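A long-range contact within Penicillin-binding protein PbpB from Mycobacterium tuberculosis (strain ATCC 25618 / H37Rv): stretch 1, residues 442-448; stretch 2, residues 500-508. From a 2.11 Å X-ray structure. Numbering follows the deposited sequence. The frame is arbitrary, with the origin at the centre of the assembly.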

# COMPACT_ATOMS: atom_id res chain seq x y z
N VAL A 442 10.33 -13.76 -8.85
CA VAL A 442 10.45 -12.34 -8.54
C VAL A 442 10.58 -12.12 -7.03
O VAL A 442 11.39 -11.31 -6.58
N ARG A 443 9.78 -12.85 -6.24
CA ARG A 443 9.90 -12.80 -4.78
C ARG A 443 11.31 -13.12 -4.32
O ARG A 443 11.86 -12.44 -3.44
N GLN A 444 11.91 -14.18 -4.87
CA GLN A 444 13.27 -14.54 -4.48
C GLN A 444 14.25 -13.44 -4.87
O GLN A 444 15.12 -13.08 -4.07
N MET A 445 14.12 -12.90 -6.09
CA MET A 445 14.98 -11.81 -6.54
C MET A 445 14.92 -10.63 -5.59
O MET A 445 15.95 -10.04 -5.25
N LEU A 446 13.71 -10.23 -5.18
CA LEU A 446 13.58 -9.05 -4.34
C LEU A 446 14.08 -9.29 -2.91
O LEU A 446 14.12 -8.33 -2.12
N ARG A 447 14.48 -10.51 -2.57
CA ARG A 447 15.25 -10.72 -1.35
C ARG A 447 16.59 -9.99 -1.40
O ARG A 447 17.13 -9.61 -0.36
N ALA A 448 17.12 -9.77 -2.60
CA ALA A 448 18.40 -9.08 -2.73
C ALA A 448 18.33 -7.65 -2.21
O ALA A 448 19.33 -7.11 -1.73
N GLY A 500 6.88 -4.58 0.55
CA GLY A 500 7.54 -5.85 0.75
C GLY A 500 6.56 -6.95 1.08
O GLY A 500 5.36 -6.71 1.27
N ILE A 501 7.09 -8.16 1.18
CA ILE A 501 6.31 -9.37 1.38
C ILE A 501 6.96 -10.15 2.52
O ILE A 501 8.18 -10.34 2.53
N ALA A 502 6.15 -10.56 3.49
CA ALA A 502 6.58 -11.47 4.56
C ALA A 502 5.84 -12.81 4.44
O ALA A 502 4.63 -12.86 4.67
N THR A 503 6.51 -13.88 4.01
CA THR A 503 7.87 -13.89 3.50
C THR A 503 7.88 -14.42 2.06
O THR A 503 6.85 -14.84 1.54
N ALA A 504 9.07 -14.46 1.46
CA ALA A 504 9.17 -14.90 0.07
C ALA A 504 8.81 -16.37 -0.08
O ALA A 504 8.15 -16.76 -1.05
N ASP A 505 9.23 -17.21 0.87
CA ASP A 505 8.95 -18.63 0.73
C ASP A 505 7.56 -18.98 1.23
O ASP A 505 7.01 -20.00 0.81
N ASN A 506 6.98 -18.16 2.10
CA ASN A 506 5.62 -18.35 2.58
C ASN A 506 4.93 -16.99 2.72
O ASN A 506 4.89 -16.41 3.81
N PRO A 507 4.38 -16.45 1.63
CA PRO A 507 3.76 -15.12 1.70
C PRO A 507 2.53 -15.13 2.59
O PRO A 507 1.57 -15.87 2.35
N ARG A 508 2.56 -14.31 3.63
CA ARG A 508 1.43 -14.09 4.52
C ARG A 508 0.96 -12.65 4.55
O ARG A 508 -0.25 -12.40 4.65

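The contact is small, burying 288 Å² in total, and it centres on Arg443, whose backbone lies closest to that of Ala504 (CA to CA, 5.3 Å). Stretch 2 enters as a strand, and Gly500 makes no contact with the helical stretch. Ile501, in the m rotamer at chi1 and t at chi2, points its CB toward stretch 1 and sets its CD1 4.2 Å from CG of Arg443, packing against the aliphatic part of that side chain. Ala502 is out of reach. Thr503, which follows a cis peptide bond, points sideways and stays within its own stretch, in the p rotamer at chi1, with OG1 donating to OD1 of Asp505 at 2.8 Å.

Ala504 is the main point of contact. Its CB points toward the helix and lies 4.1 Å from CB of Arg443, 3.8 Å from NE2 of Gln444 and 4.0 Å from CD of Arg447. The latter two side chains, Gln444 m at chi1 and chi2 and Arg447 m, t and p at chi1 to chi3, start sideways but bring their ends nearer, and they are joined by a hydrogen bond from Arg447 NH1 to Gln444 OE1 (2.8 Å). Arg443, with chi1 to chi3 in m, t and m, folds so that NE donates a hydrogen bond to the carbonyl O of Ala504 at 2.7 Å, near the guanidinium plane. A water extends this polar link, accepting from Gln444 NE2 (2.8 Å) and donating to Ala504 O (3.1 Å).

The CA-to-CB bond of Asp505 points away from stretch 1, yet its backbone participates through a second water, which donates to Asp505 O at 2.7 Å and accepts a weak hydrogen bond from Arg443 NH2 at 3.0 Å. Asn506 also points away. Pro507 turns back toward stretch 1; its ring is C-gamma exo, and CG lies over one face of the Arg443 guanidinium, 3.5 Å from Arg443 NE. Arg508 lies beyond reach.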

# COMPACT_ATOMS: atom_id res chain seq x y z
CB VAL A 442 9.26 -11.56 -9.14
CG1 VAL A 442 9.24 -10.13 -8.61
CG2 VAL A 442 9.32 -11.57 -10.69
CB ARG A 443 8.93 -13.79 -4.11
CG ARG A 443 7.46 -13.47 -4.23
CD ARG A 443 6.64 -14.16 -3.14
NE ARG A 443 6.77 -15.62 -3.09
CZ ARG A 443 5.94 -16.47 -3.69
NH1 ARG A 443 4.95 -16.02 -4.45
NH2 ARG A 443 6.11 -17.78 -3.56
CB GLN A 444 13.67 -15.88 -5.11
CG GLN A 444 13.01 -17.08 -4.44
CD GLN A 444 13.39 -17.22 -2.96
OE1 GLN A 444 14.55 -17.03 -2.58
NE2 GLN A 444 12.42 -17.53 -2.13
CB MET A 445 14.58 -11.35 -7.94
CG MET A 445 15.36 -11.96 -9.08
SD MET A 445 15.26 -10.97 -10.60
CE MET A 445 13.49 -10.86 -10.83
CB LEU A 446 12.11 -8.57 -4.33
CG LEU A 446 11.59 -8.06 -5.68
CD1 LEU A 446 10.13 -7.61 -5.58
CD2 LEU A 446 12.46 -6.91 -6.21
CB ARG A 447 15.51 -12.22 -1.11
CG ARG A 447 14.27 -13.02 -0.71
CD ARG A 447 14.61 -14.52 -0.60
NE ARG A 447 15.59 -14.79 0.46
CZ ARG A 447 16.23 -15.96 0.62
NH1 ARG A 447 16.01 -16.98 -0.21
NH2 ARG A 447 17.09 -16.10 1.61
CB ALA A 448 18.84 -9.07 -4.19
CB ILE A 501 6.27 -10.22 0.09
CG1 ILE A 501 5.58 -9.44 -1.04
CG2 ILE A 501 5.60 -11.57 0.33
CD1 ILE A 501 5.80 -10.03 -2.46
CB ALA A 502 6.34 -10.84 5.92
CB THR A 503 8.78 -14.79 4.32
OG1 THR A 503 8.26 -16.12 4.23
CG2 THR A 503 8.81 -14.36 5.78
CB ALA A 504 10.59 -14.66 -0.45
CB ASP A 505 10.01 -19.43 1.47
CG ASP A 505 10.03 -19.13 2.97
OD1 ASP A 505 10.14 -17.94 3.36
OD2 ASP A 505 9.89 -20.08 3.75
CB ASN A 506 5.61 -19.11 3.90
CG ASN A 506 4.21 -19.47 4.36
OD1 ASN A 506 3.27 -19.42 3.57
ND2 ASN A 506 4.06 -19.79 5.62
CB PRO A 507 3.41 -14.82 0.23
CG PRO A 507 4.40 -15.64 -0.55
CD PRO A 507 4.51 -16.92 0.24
CB ARG A 508 1.80 -14.52 5.96
CG ARG A 508 2.32 -15.95 6.10
CD ARG A 508 3.05 -16.10 7.45
NE ARG A 508 3.59 -17.44 7.68
CZ ARG A 508 3.11 -18.30 8.58
NH1 ARG A 508 2.10 -17.96 9.35
NH2 ARG A 508 3.67 -19.49 8.72
O HOH W 1 7.19 -20.04 -1.84
O HOH W 2 9.92 -17.74 -3.46